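Flower-specific defensin (Nicotiana alata, PDB 4AAZ) defends the plant as an antifungal peptide active against Fusarium oxysporum and Botrytis cinerea, and slows the growth of Helicoverpa caterpillars. Local coordinates at residues Pro18-Ala23 with Arg39-Thr44. Residues are numbered along the deposited sequence; the frame is centred on the assembly and turned at random.
Sequences PPCRKA and RRCLCT. With PO4 (phosphate ion), chain F; EDO (1,2-ethanediol), chain D; EDO (1,2-ethanediol), chain C.
The backbones of C20, on helix 17-26, and C41, at the start of strand 41-46, come within 5.6 Å of each other, measured CA to CA, and a covalent bond closes that gap. Both CA–CB bonds point at the opposite segment. In each cysteine the sulfur lies anti to the backbone N (chi1 171° in C20), which brings the two sulfurs together between helix and strand, where C20 SG and C41 SG join at 2.0 Å. The S–S torsion of 91° is close to the relaxed value for a disulfide, and no hydrogen bond crosses between the two segments. A second bridge, from C43 two residues along the strand to C24 one helical turn beyond C20, repeats the link. Two disulfides joining a C-X-C strand to a C-X3-C helix define the cysteine-stabilised alpha-beta motif of plant defensins, the gamma-thionin domain that makes up this chain, here fastening the helix to the middle strand of the antiparallel sheet. The alternation of the strand turns L42 to the other side, away from the helix, where its CD2 sits 4.0 Å above the centre of the R40 guanidinium plane. That group meets a phosphate, probably from the crystallisation liquor, edge-on: R40 NE donates to O1 at 2.8 Å in a nearly straight bond (167°), and R40 NH2 reaches O3 at 3.0 Å. S35 and the backbone N of L38 also hold the anion, while R40 NH1 forms a salt bridge with E6 on strand 2-6.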
loop_
_atom_site.group_PDB
_atom_site.type_symbol
_atom_site.label_atom_id
_atom_site.label_comp_id
_atom_site.label_asym_id
_atom_site.label_seq_id
_atom_site.Cartn_x
_atom_site.Cartn_y
_atom_site.Cartn_z
ATOM N N PRO A 18 6.026 1.208 7.186
ATOM C CA PRO A 18 7.142 0.448 6.573
ATOM C C PRO A 18 6.798 -0.909 5.934
ATOM O O PRO A 18 7.223 -1.146 4.798
ATOM C CB PRO A 18 8.139 0.305 7.732
ATOM C CG PRO A 18 7.922 1.592 8.493
ATOM C CD PRO A 18 6.425 1.808 8.469
ATOM N N PRO A 19 6.053 -1.798 6.605
ATOM C CA PRO A 19 5.786 -3.087 5.960
ATOM C C PRO A 19 4.840 -2.974 4.768
ATOM O O PRO A 19 4.859 -3.818 3.868
ATOM C CB PRO A 19 5.166 -3.913 7.080
ATOM C CG PRO A 19 4.552 -2.920 7.986
ATOM C CD PRO A 19 5.527 -1.755 7.977
ATOM N N CYS A 20 3.974 -1.961 4.775
ATOM C CA CYS A 20 3.044 -1.731 3.678
ATOM C C CYS A 20 3.785 -1.175 2.454
ATOM O O CYS A 20 3.630 -1.662 1.332
ATOM C CB CYS A 20 1.945 -0.767 4.138
ATOM S SG CYS A 20 0.867 -0.181 2.796
ATOM N N ARG A 21 4.608 -0.153 2.658
ATOM C CA ARG A 21 5.462 0.322 1.584
ATOM C C ARG A 21 6.319 -0.803 1.011
ATOM O O ARG A 21 6.456 -0.934 -0.209
ATOM C CB ARG A 21 6.343 1.477 2.083
ATOM C CG ARG A 21 7.411 1.899 1.063
ATOM C CD ARG A 21 8.140 3.190 1.360
ATOM N NE ARG A 21 8.626 3.209 2.725
ATOM C CZ ARG A 21 8.808 4.301 3.462
ATOM N NH1 ARG A 21 8.605 5.517 2.950
ATOM N NH2 ARG A 21 9.171 4.178 4.731
ATOM N N LYS A 22 6.879 -1.631 1.879
ATOM C CA LYS A 22 7.724 -2.718 1.403
ATOM C C LYS A 22 6.921 -3.662 0.516
ATOM O O LYS A 22 7.373 -4.039 -0.559
ATOM C CB LYS A 22 8.354 -3.453 2.587
ATOM C CG LYS A 22 9.289 -4.611 2.203
ATOM C CD LYS A 22 9.824 -5.297 3.446
ATOM C CE LYS A 22 9.040 -6.510 3.809
ATOM N NZ LYS A 22 9.377 -7.626 2.871
ATOM N N ALA A 23 5.737 -4.065 0.960
ATOM C CA ALA A 23 4.894 -4.939 0.151
ATOM C C ALA A 23 4.575 -4.320 -1.185
ATOM O O ALA A 23 4.663 -4.954 -2.223
ATOM C CB ALA A 23 3.608 -5.256 0.929
ATOM N N ARG A 39 -8.391 0.660 7.183
ATOM C CA ARG A 39 -7.005 0.333 7.583
ATOM C C ARG A 39 -6.409 -0.698 6.620
ATOM O O ARG A 39 -5.900 -1.744 7.006
ATOM C CB ARG A 39 -6.932 -0.074 9.050
ATOM C CG ARG A 39 -7.564 1.014 9.910
ATOM C CD ARG A 39 -7.092 1.000 11.320
ATOM N NE ARG A 39 -7.715 -0.087 12.045
ATOM C CZ ARG A 39 -7.535 -0.303 13.344
ATOM N NH1 ARG A 39 -6.766 0.517 14.039
ATOM N NH2 ARG A 39 -8.130 -1.331 13.934
ATOM N N ARG A 40 -6.487 -0.348 5.350
ATOM C CA ARG A 40 -5.933 -1.137 4.270
ATOM C C ARG A 40 -4.564 -0.595 3.846
ATOM O O ARG A 40 -4.298 0.606 3.954
ATOM C CB ARG A 40 -6.889 -1.084 3.082
ATOM C CG ARG A 40 -8.297 -1.567 3.440
ATOM C CD ARG A 40 -9.198 -1.661 2.239
ATOM N NE ARG A 40 -9.532 -0.346 1.725
ATOM C CZ ARG A 40 -9.783 -0.080 0.459
ATOM N NH1 ARG A 40 -9.681 -1.023 -0.473
ATOM N NH2 ARG A 40 -10.162 1.138 0.116
ATOM N N CYS A 41 -3.701 -1.483 3.347
ATOM C CA CYS A 41 -2.470 -1.051 2.703
ATOM C C CYS A 41 -2.768 -0.714 1.255
ATOM O O CYS A 41 -3.111 -1.621 0.464
ATOM C CB CYS A 41 -1.450 -2.166 2.811
ATOM S SG CYS A 41 0.091 -1.855 1.923
ATOM N N LEU A 42 -2.693 0.575 0.929
ATOM C CA LEU A 42 -2.960 1.046 -0.418
ATOM C C LEU A 42 -1.660 1.394 -1.093
ATOM O O LEU A 42 -0.898 2.250 -0.617
ATOM C CB LEU A 42 -3.899 2.250 -0.403
ATOM C CG LEU A 42 -5.250 2.013 0.273
ATOM C CD1 LEU A 42 -6.078 3.331 0.266
ATOM C CD2 LEU A 42 -6.004 0.896 -0.406
ATOM N N CYS A 43 -1.405 0.722 -2.208
ATOM C CA CYS A 43 -0.237 1.003 -3.022
ATOM C C CYS A 43 -0.527 2.126 -4.005
ATOM O O CYS A 43 -1.677 2.280 -4.471
ATOM C CB CYS A 43 0.196 -0.233 -3.820
ATOM S SG CYS A 43 0.450 -1.726 -2.830
ATOM N N THR A 44 0.498 2.890 -4.353
ATOM C CA THR A 44 0.355 3.935 -5.348
ATOM C C THR A 44 1.445 3.831 -6.405
ATOM O O THR A 44 2.576 3.411 -6.113
ATOM C CB THR A 44 0.385 5.340 -4.727
ATOM O OG1 THR A 44 1.517 5.475 -3.861
ATOM C CG2 THR A 44 -0.861 5.589 -3.935
HETATM P P PO4 F . -10.652 3.141 3.256
HETATM O O1 PO4 F . -9.693 1.999 3.234
HETATM O O2 PO4 F . -9.961 4.465 3.024
HETATM O O3 PO4 F . -11.543 2.950 2.057
HETATM O O4 PO4 F . -11.373 3.158 4.531
HETATM C C1 EDO D . -10.874 -1.744 10.158
HETATM O O1 EDO D . -9.789 -1.924 11.069
HETATM C C2 EDO D . -10.926 -2.970 9.267
HETATM O O2 EDO D . -10.971 -4.125 10.126
HETATM C C1 EDO C . 8.140 8.665 0.767
HETATM O O1 EDO C . 9.396 8.788 0.041
HETATM C C2 EDO C . 7.222 7.651 0.092
HETATM O O2 EDO C . 7.748 6.344 0.285
#